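Local coordinates for protein putative oxidoreductase molybdopterin-binding subunit (PDB 4ZOH) that binds the pterin cytosine dinucleotide cofactor and probably forms the catalytic subunit of an iron-sulfur oxidoreductase of the aldehyde oxidase and xanthine dehydrogenase family, at residues K64-A69 with V76-A81; I506-K511 with F546-S551; G525-K530 with N539-N544. All blocks are in the same frame, centred on the assembly; numbering follows the deposited sequence.

Interaction 1 of 3, residues K64-A69 with V76-A81; sequences KDFPIA and VGQPIA
The side chain of I68 lies across the ring of P79 at about a right angle, its CD1 3.6 Å from P79 CB. With chi1 at -52°, CG1 is anti to the carbonyl carbon and CG2 anti to the backbone N, which lets CG2 come within 3.4 Å of P79 O. That same carbonyl oxygen accepts the one direct hydrogen bond between the segments, from A69 N at 3.2 Å and nearly straight (162°). An alanine in place of I68 would probably take away the packing on P79 CB and open a gap beside that ring.

Q78 brings its amide up to the ring of F66 obliquely, Q78 NE2 3.3 Å from F66 CE1 and the two planes 39° apart. No direct bond to D65 O forms; instead NE2 gives its hydrogens to two waters. One of these lies 2.8 Å from P67 O and donates to it, while the other reaches D65 O weakly. At the other end OE1 accepts from T73 OG1 and T74 N, which fixes the flip of the amide.

Within the a/b hammerhead region, the contact ties the loop before strand 72-73 to the start of strand 79-85, where I80 and A81 make a classic bulge against V37. I68 also packs on F36 of strand 32-38 and on P223 and A227 of helix 223-235, while A69 and I80 share I46 of strand 44-48.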
loop_
_atom_site.group_PDB
_atom_site.type_symbol
_atom_site.label_atom_id
_atom_site.label_comp_id
_atom_site.label_asym_id
_atom_site.label_seq_id
_atom_site.Cartn_x
_atom_site.Cartn_y
_atom_site.Cartn_z
ATOM N N LYS A 64 1.301 -20.853 -28.077
ATOM C CA LYS A 64 1.554 -21.907 -27.082
ATOM C C LYS A 64 0.314 -22.235 -26.270
ATOM O O LYS A 64 -0.680 -21.497 -26.263
ATOM C CB LYS A 64 2.744 -21.541 -26.221
ATOM C CG LYS A 64 3.978 -21.346 -27.077
ATOM C CD LYS A 64 5.029 -20.551 -26.369
ATOM C CE LYS A 64 6.233 -21.433 -26.102
ATOM N NZ LYS A 64 7.376 -20.574 -25.672
ATOM N N ASP A 65 0.318 -23.391 -25.656
ATOM C CA ASP A 65 -0.836 -23.775 -24.858
ATOM C C ASP A 65 -0.488 -23.690 -23.333
ATOM O O ASP A 65 -1.248 -24.178 -22.518
ATOM C CB ASP A 65 -1.281 -25.209 -25.208
ATOM C CG ASP A 65 -2.201 -25.303 -26.464
ATOM O OD1 ASP A 65 -3.212 -24.568 -26.556
ATOM O OD2 ASP A 65 -1.914 -26.211 -27.312
ATOM N N PHE A 66 0.668 -23.125 -22.979
ATOM C CA PHE A 66 1.173 -22.993 -21.568
ATOM C C PHE A 66 1.925 -21.675 -21.566
ATOM O O PHE A 66 2.633 -21.407 -22.554
ATOM C CB PHE A 66 2.099 -24.168 -21.178
ATOM C CG PHE A 66 1.370 -25.511 -21.151
ATOM C CD1 PHE A 66 0.656 -25.947 -19.982
ATOM C CD2 PHE A 66 1.332 -26.345 -22.319
ATOM C CE1 PHE A 66 -0.062 -27.151 -19.998
ATOM C CE2 PHE A 66 0.606 -27.558 -22.330
ATOM C CZ PHE A 66 -0.098 -27.962 -21.175
ATOM N N PRO A 67 1.796 -20.853 -20.495
ATOM C CA PRO A 67 1.015 -21.182 -19.255
ATOM C C PRO A 67 -0.490 -21.258 -19.412
ATOM O O PRO A 67 -1.162 -22.047 -18.682
ATOM C CB PRO A 67 1.346 -20.016 -18.299
ATOM C CG PRO A 67 2.020 -18.955 -19.143
ATOM C CD PRO A 67 2.720 -19.739 -20.271
ATOM N N ILE A 68 -1.051 -20.443 -20.309
ATOM C CA ILE A 68 -2.524 -20.435 -20.506
ATOM C C ILE A 68 -2.863 -21.226 -21.807
ATOM O O ILE A 68 -2.142 -21.083 -22.790
ATOM C CB ILE A 68 -3.097 -19.024 -20.565
ATOM C CG1 ILE A 68 -2.651 -18.169 -19.342
ATOM C CG2 ILE A 68 -4.658 -19.059 -20.677
ATOM C CD1 ILE A 68 -3.204 -18.637 -17.926
ATOM N N ALA A 69 -3.914 -22.065 -21.809
ATOM C CA ALA A 69 -4.233 -22.817 -23.006
ATOM C C ALA A 69 -4.851 -21.831 -23.966
ATOM O O ALA A 69 -5.675 -20.966 -23.537
ATOM C CB ALA A 69 -5.187 -23.929 -22.729
ATOM N N VAL A 76 -9.026 -30.592 -16.548
ATOM C CA VAL A 76 -10.022 -29.855 -15.771
ATOM C C VAL A 76 -9.266 -28.960 -14.754
ATOM O O VAL A 76 -8.276 -29.414 -14.104
ATOM C CB VAL A 76 -10.958 -30.794 -15.072
ATOM C CG1 VAL A 76 -12.113 -30.065 -14.350
ATOM C CG2 VAL A 76 -11.498 -31.770 -16.110
ATOM N N GLY A 77 -9.644 -27.676 -14.743
ATOM C CA GLY A 77 -9.018 -26.670 -13.881
ATOM C C GLY A 77 -7.985 -25.814 -14.601
ATOM O O GLY A 77 -7.475 -24.835 -13.998
ATOM N N GLN A 78 -7.624 -26.180 -15.848
ATOM C CA GLN A 78 -6.657 -25.356 -16.570
ATOM C C GLN A 78 -7.265 -23.992 -16.907
ATOM O O GLN A 78 -8.412 -23.918 -17.333
ATOM C CB GLN A 78 -6.100 -26.003 -17.816
ATOM C CG GLN A 78 -4.814 -25.303 -18.345
ATOM C CD GLN A 78 -4.356 -25.980 -19.622
ATOM O OE1 GLN A 78 -5.149 -26.684 -20.213
ATOM N NE2 GLN A 78 -3.084 -25.841 -20.005
ATOM N N PRO A 79 -6.510 -22.913 -16.649
ATOM C CA PRO A 79 -6.972 -21.607 -17.158
ATOM C C PRO A 79 -7.051 -21.538 -18.722
ATOM O O PRO A 79 -6.069 -21.886 -19.465
ATOM C CB PRO A 79 -5.909 -20.614 -16.621
ATOM C CG PRO A 79 -5.139 -21.342 -15.583
ATOM C CD PRO A 79 -5.200 -22.818 -15.949
ATOM N N ILE A 80 -8.217 -21.115 -19.173
ATOM C CA ILE A 80 -8.489 -20.976 -20.609
ATOM C C ILE A 80 -8.882 -19.547 -21.015
ATOM O O ILE A 80 -8.875 -19.205 -22.211
ATOM C CB ILE A 80 -9.518 -22.053 -21.100
ATOM C CG1 ILE A 80 -10.833 -21.949 -20.345
ATOM C CG2 ILE A 80 -8.857 -23.414 -20.955
ATOM C CD1 ILE A 80 -11.970 -22.800 -20.922
ATOM N N ALA A 81 -9.172 -18.710 -20.019
ATOM C CA ALA A 81 -9.555 -17.314 -20.238
ATOM C C ALA A 81 -9.333 -16.527 -18.942
ATOM O O ALA A 81 -9.310 -17.136 -17.837
ATOM C CB ALA A 81 -11.037 -17.238 -20.630
HETATM O O HOH W 1 -2.759 -27.233 -22.502
HETATM O O HOH W 2 -1.575 -24.723 -17.854
HETATM O O HOH W 3 -7.501 -19.100 -24.248
#

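Interaction 2 of 3, residues I506-K511 with F546-S551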
loop_
_atom_site.group_PDB
_atom_site.type_symbol
_atom_site.label_atom_id
_atom_site.label_comp_id
_atom_site.label_asym_id
_atom_site.label_seq_id
_atom_site.Cartn_x
_atom_site.Cartn_y
_atom_site.Cartn_z
ATOM N N ILE A 506 35.760 -5.005 14.810
ATOM C CA ILE A 506 37.096 -5.220 15.420
ATOM C C ILE A 506 38.173 -4.282 14.842
ATOM O O ILE A 506 38.823 -3.513 15.596
ATOM C CB ILE A 506 37.527 -6.712 15.440
ATOM C CG1 ILE A 506 36.780 -7.433 16.575
ATOM C CG2 ILE A 506 39.039 -6.831 15.688
ATOM C CD1 ILE A 506 36.831 -8.946 16.527
ATOM N N GLU A 507 38.341 -4.298 13.534
ATOM C CA GLU A 507 39.380 -3.451 12.964
ATOM C C GLU A 507 39.145 -1.933 13.081
ATOM O O GLU A 507 40.111 -1.176 13.314
ATOM C CB GLU A 507 39.765 -3.889 11.576
ATOM C CG GLU A 507 38.652 -3.949 10.567
ATOM C CD GLU A 507 39.209 -3.815 9.169
ATOM O OE1 GLU A 507 38.578 -4.296 8.203
ATOM O OE2 GLU A 507 40.301 -3.223 9.049
ATOM N N ILE A 508 37.884 -1.491 12.993
ATOM C CA ILE A 508 37.580 -0.071 13.256
ATOM C C ILE A 508 37.915 0.263 14.729
ATOM O O ILE A 508 38.546 1.302 15.024
ATOM C CB ILE A 508 36.136 0.307 12.813
ATOM C CG1 ILE A 508 36.039 0.162 11.290
ATOM C CG2 ILE A 508 35.778 1.744 13.181
ATOM C CD1 ILE A 508 34.695 -0.279 10.785
ATOM N N GLY A 509 37.510 -0.638 15.636
ATOM C CA GLY A 509 37.829 -0.550 17.068
ATOM C C GLY A 509 39.344 -0.506 17.285
ATOM O O GLY A 509 39.823 0.321 18.049
ATOM N N ALA A 510 40.071 -1.383 16.592
ATOM C CA ALA A 510 41.542 -1.456 16.619
ATOM C C ALA A 510 42.144 -0.140 16.121
ATOM O O ALA A 510 42.897 0.497 16.863
ATOM C CB ALA A 510 42.044 -2.636 15.796
ATOM N N LYS A 511 41.780 0.279 14.898
ATOM C CA LYS A 511 42.115 1.619 14.393
ATOM C C LYS A 511 41.894 2.750 15.398
ATOM O O LYS A 511 42.818 3.525 15.630
ATOM C CB LYS A 511 41.388 1.940 13.096
ATOM C CG LYS A 511 42.177 1.661 11.839
ATOM C CD LYS A 511 41.737 2.616 10.751
ATOM C CE LYS A 511 41.551 1.873 9.434
ATOM N NZ LYS A 511 41.726 2.774 8.259
ATOM N N PHE A 546 31.379 5.574 9.947
ATOM C CA PHE A 546 30.804 6.479 9.004
ATOM C C PHE A 546 31.756 7.673 8.736
ATOM O O PHE A 546 32.031 8.013 7.567
ATOM C CB PHE A 546 29.428 6.940 9.505
ATOM C CG PHE A 546 28.289 5.986 9.179
ATOM C CD1 PHE A 546 27.499 6.194 8.019
ATOM C CD2 PHE A 546 27.952 4.911 10.031
ATOM C CE1 PHE A 546 26.418 5.359 7.710
ATOM C CE2 PHE A 546 26.858 4.065 9.733
ATOM C CZ PHE A 546 26.086 4.283 8.551
ATOM N N LYS A 547 32.297 8.280 9.788
ATOM C CA LYS A 547 33.265 9.416 9.635
ATOM C C LYS A 547 34.516 9.031 8.834
ATOM O O LYS A 547 35.039 9.828 8.098
ATOM C CB LYS A 547 33.697 9.981 10.987
ATOM C CG LYS A 547 32.819 11.085 11.525
ATOM C CD LYS A 547 33.023 11.231 13.037
ATOM C CE LYS A 547 31.670 11.400 13.711
ATOM N NZ LYS A 547 31.732 12.095 15.019
ATOM N N MET A 548 34.964 7.798 8.985
ATOM C CA MET A 548 36.098 7.267 8.269
ATOM C C MET A 548 35.770 6.752 6.859
ATOM O O MET A 548 36.647 6.157 6.194
ATOM C CB MET A 548 36.679 6.110 9.067
ATOM C CG MET A 548 37.477 6.505 10.311
ATOM S SD MET A 548 37.703 5.105 11.454
ATOM C CE MET A 548 38.410 3.850 10.378
ATOM N N GLY A 549 34.529 6.966 6.399
ATOM C CA GLY A 549 34.051 6.429 5.084
ATOM C C GLY A 549 34.092 4.915 5.010
ATOM O O GLY A 549 34.388 4.369 3.984
ATOM N N GLU A 550 33.847 4.234 6.118
ATOM C CA GLU A 550 33.897 2.789 6.167
ATOM C C GLU A 550 32.471 2.203 6.374
ATOM O O GLU A 550 31.820 2.460 7.386
ATOM C CB GLU A 550 34.787 2.394 7.332
ATOM C CG GLU A 550 36.224 2.128 6.945
ATOM C CD GLU A 550 36.353 0.718 6.439
ATOM O OE1 GLU A 550 36.141 -0.232 7.256
ATOM O OE2 GLU A 550 36.608 0.572 5.217
ATOM N N SER A 551 31.998 1.419 5.421
ATOM C CA SER A 551 30.646 0.918 5.463
ATOM C C SER A 551 30.502 -0.322 6.373
ATOM O O SER A 551 31.304 -1.246 6.286
ATOM C CB SER A 551 30.155 0.532 4.068
ATOM O OG SER A 551 28.897 -0.129 4.192
#
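A Schellman motif ends helix 538-547, and the turn it makes carries M548 and E550 against I508 and K511 of helix 486-512. The evidence is in the backbone: G549 N donates to F546 O at 2.9 Å, E550 N to A545 O, and G549, the C-prime residue, takes a positive phi.

I508 meets both side chains of the turn with different branches. Its CG2 lies 4.2 Å from M548 SD, a loose apolar contact, while CD1 stands 3.8 Å from E550 OE1. The glutamate chain is bent at chi2 (-83°), which brings its carboxylate oxygen OE1 to the end of the isoleucine, the two chains crossing at a slant. Further along the helix the methyl of M548 rests on the aliphatic part of K511, M548 CE to K511 CD 3.6 Å. The bend of the methionine at chi3 (53°) turns CE toward the lysine chain.

Behind the contact, I508 is buried against I541 and A545 of helix 538-547 and against L552. The end of that helix and the residues after it also face a second copy of this protein in the assembly: the ring of F546 meets that of W420 of this second subunit, and S551 OG bonds to its E476.

Across the two segments there is thus neither hydrogen bond nor salt bridge, and the contact rests on van der Waals packing, including a carboxylate oxygen against a methyl. K511 NZ is 6.3 Å from E550 OE2, too far to pair. The like-charged E507 OE1 stands 4.8 Å from E550 OE1; neither pair is in contact, so both effects are probably small.

Interaction 3 of 3, residues G525-K530 with N539-N544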
loop_
_atom_site.group_PDB
_atom_site.type_symbol
_atom_site.label_atom_id
_atom_site.label_comp_id
_atom_site.label_asym_id
_atom_site.label_seq_id
_atom_site.Cartn_x
_atom_site.Cartn_y
_atom_site.Cartn_z
ATOM N N GLY A 525 30.021 -6.325 21.507
ATOM C CA GLY A 525 30.001 -5.180 20.631
ATOM C C GLY A 525 31.054 -4.114 20.908
ATOM O O GLY A 525 31.304 -3.266 20.043
ATOM N N ASN A 526 31.663 -4.135 22.109
ATOM C CA ASN A 526 32.711 -3.158 22.474
ATOM C C ASN A 526 34.121 -3.658 22.169
ATOM O O ASN A 526 34.358 -4.836 22.159
ATOM C CB ASN A 526 32.567 -2.698 23.916
ATOM C CG ASN A 526 31.130 -2.373 24.289
ATOM O OD1 ASN A 526 30.472 -1.505 23.695
ATOM N ND2 ASN A 526 30.613 -3.118 25.255
ATOM N N VAL A 527 35.050 -2.760 21.854
ATOM C CA VAL A 527 36.440 -3.196 21.658
ATOM C C VAL A 527 37.316 -2.540 22.776
ATOM O O VAL A 527 37.124 -1.355 23.127
ATOM C CB VAL A 527 36.907 -3.058 20.177
ATOM C CG1 VAL A 527 38.371 -3.395 20.002
ATOM C CG2 VAL A 527 36.112 -3.987 19.273
ATOM N N THR A 528 38.172 -3.361 23.402
ATOM C CA THR A 528 39.053 -2.932 24.513
ATOM C C THR A 528 40.519 -3.283 24.231
ATOM O O THR A 528 40.848 -4.386 23.693
ATOM C CB THR A 528 38.677 -3.555 25.878
ATOM O OG1 THR A 528 38.630 -4.970 25.737
ATOM C CG2 THR A 528 37.323 -3.130 26.378
ATOM N N HIS A 529 41.393 -2.335 24.596
ATOM C CA HIS A 529 42.843 -2.546 24.566
ATOM C C HIS A 529 43.271 -3.533 25.678
ATOM O O HIS A 529 43.265 -3.187 26.853
ATOM C CB HIS A 529 43.636 -1.226 24.648
ATOM C CG HIS A 529 44.976 -1.312 23.979
ATOM N ND1 HIS A 529 46.112 -1.738 24.633
ATOM C CD2 HIS A 529 45.345 -1.102 22.693
ATOM C CE1 HIS A 529 47.129 -1.757 23.791
ATOM N NE2 HIS A 529 46.689 -1.379 22.604
ATOM N N LYS A 530 43.594 -4.755 25.262
ATOM C CA LYS A 530 43.996 -5.909 26.082
ATOM C C LYS A 530 45.282 -5.561 26.887
ATOM O O LYS A 530 46.382 -5.961 26.504
ATOM C CB LYS A 530 44.160 -7.143 25.136
ATOM C CG LYS A 530 44.946 -6.931 23.797
ATOM C CD LYS A 530 44.316 -6.007 22.716
ATOM C CE LYS A 530 45.265 -5.488 21.620
ATOM N NZ LYS A 530 45.680 -6.449 20.538
ATOM N N ASN A 539 28.394 1.735 19.750
ATOM C CA ASN A 539 27.910 2.937 19.134
ATOM C C ASN A 539 29.028 3.916 18.657
ATOM O O ASN A 539 28.908 4.494 17.562
ATOM C CB ASN A 539 26.863 3.630 20.011
ATOM C CG ASN A 539 25.540 2.852 20.061
ATOM O OD1 ASN A 539 25.291 2.033 20.985
ATOM N ND2 ASN A 539 24.675 3.105 19.077
ATOM N N GLU A 540 30.113 4.047 19.442
ATOM C CA GLU A 540 31.262 4.862 19.020
ATOM C C GLU A 540 31.983 4.244 17.840
ATOM O O GLU A 540 32.402 4.965 16.938
ATOM C CB GLU A 540 32.285 5.153 20.159
ATOM C CG GLU A 540 31.888 6.195 21.196
ATOM C CD GLU A 540 32.424 5.818 22.600
ATOM O OE1 GLU A 540 33.379 4.981 22.731
ATOM O OE2 GLU A 540 31.871 6.350 23.592
ATOM N N ILE A 541 32.128 2.932 17.801
ATOM C CA ILE A 541 32.737 2.294 16.634
ATOM C C ILE A 541 31.948 2.627 15.330
ATOM O O ILE A 541 32.538 2.924 14.260
ATOM C CB ILE A 541 32.890 0.754 16.834
ATOM C CG1 ILE A 541 34.012 0.416 17.867
ATOM C CG2 ILE A 541 33.194 0.051 15.514
ATOM C CD1 ILE A 541 34.035 -1.044 18.270
ATOM N N VAL A 542 30.614 2.553 15.455
ATOM C CA VAL A 542 29.690 2.689 14.340
ATOM C C VAL A 542 29.784 4.139 13.849
ATOM O O VAL A 542 30.021 4.376 12.680
ATOM C CB VAL A 542 28.267 2.326 14.755
ATOM C CG1 VAL A 542 27.269 2.770 13.667
ATOM C CG2 VAL A 542 28.131 0.827 15.022
ATOM N N LYS A 543 29.634 5.128 14.730
ATOM C CA LYS A 543 29.757 6.545 14.263
ATOM C C LYS A 543 31.089 6.914 13.599
ATOM O O LYS A 543 31.146 7.642 12.572
ATOM C CB LYS A 543 29.414 7.481 15.356
ATOM C CG LYS A 543 28.047 7.162 15.866
ATOM C CD LYS A 543 27.618 8.252 16.785
ATOM C CE LYS A 543 26.215 7.974 17.299
ATOM N NZ LYS A 543 25.663 9.319 17.483
ATOM N N ASN A 544 32.152 6.364 14.165
ATOM C CA ASN A 544 33.471 6.497 13.597
ATOM C C ASN A 544 33.630 5.748 12.290
ATOM O O ASN A 544 34.355 6.209 11.439
ATOM C CB ASN A 544 34.582 6.196 14.644
ATOM C CG ASN A 544 34.713 7.343 15.657
ATOM O OD1 ASN A 544 35.238 8.422 15.325
ATOM N ND2 ASN A 544 34.143 7.160 16.868
#
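The carbonyl oxygen of E540 is gripped twice by a single residue, N544, one helical turn further on. N544 N gives the ordinary helical bond to E540 O at 3.1 Å, and N544 ND2 adds a shorter one to the same oxygen at 2.8 Å. The second is moderately straight, with 153° at the hydrogen, but its donor stands 37° out of the carbonyl plane and so is not on a lone pair. The two nitrogens come from opposite faces of that plane. For N544 itself the oxygen lies close to the plane of its amide, and a chi1 of -74°, which puts CG beside the backbone N, folds the group back along the helix. The ND2 bond helps to hold the amide of N544 in place, and the side chain also packs on I512.

The helix, 538-547, follows a small antiparallel sheet of strands 522-523, 526-528 and 535-536, and I541 packs the helix against it. The isoleucine extends toward the strand 526-528 and touches it with its far end: I541 CD1 is 3.7 Å from V527 CG2 and 4.0 Å from V527 CB. The two side chains cross at about a right angle. I541 CD1 also lies 3.9 Å from G525 O, in the turn that leads into the strand, where the positive phi of G525, with the psi that goes with it, leaves little room for a side chain.

I541 continues onto V536, whose backbone bonds to V527, and onto L505 of helix 486-512. At the helix start, N526 OD1 accepts from F538 N and E540 OE1 accepts from T537 N.

How the interactions relate
Interactions 2 and 3 are neighbours, with centres about 9 Å apart, and both use helix 538-547. Interaction 3 is nested in the loop that interaction 2 closes. They meet through helix 486-512, where I508 CG2 lies 3.6 Å from I541 O and the backbone of G509 packs on I541 and V527. The two helices and the small sheet thus form one packed unit in the second molybdopterin cofactor-binding region. Interaction 1 comes earlier in the chain, in the a/b hammerhead region, with its centre about 57 Å and about 60 Å from those of interactions 2 and 3. It touches neither, so it packs a separate part of the subunit, far from the other two.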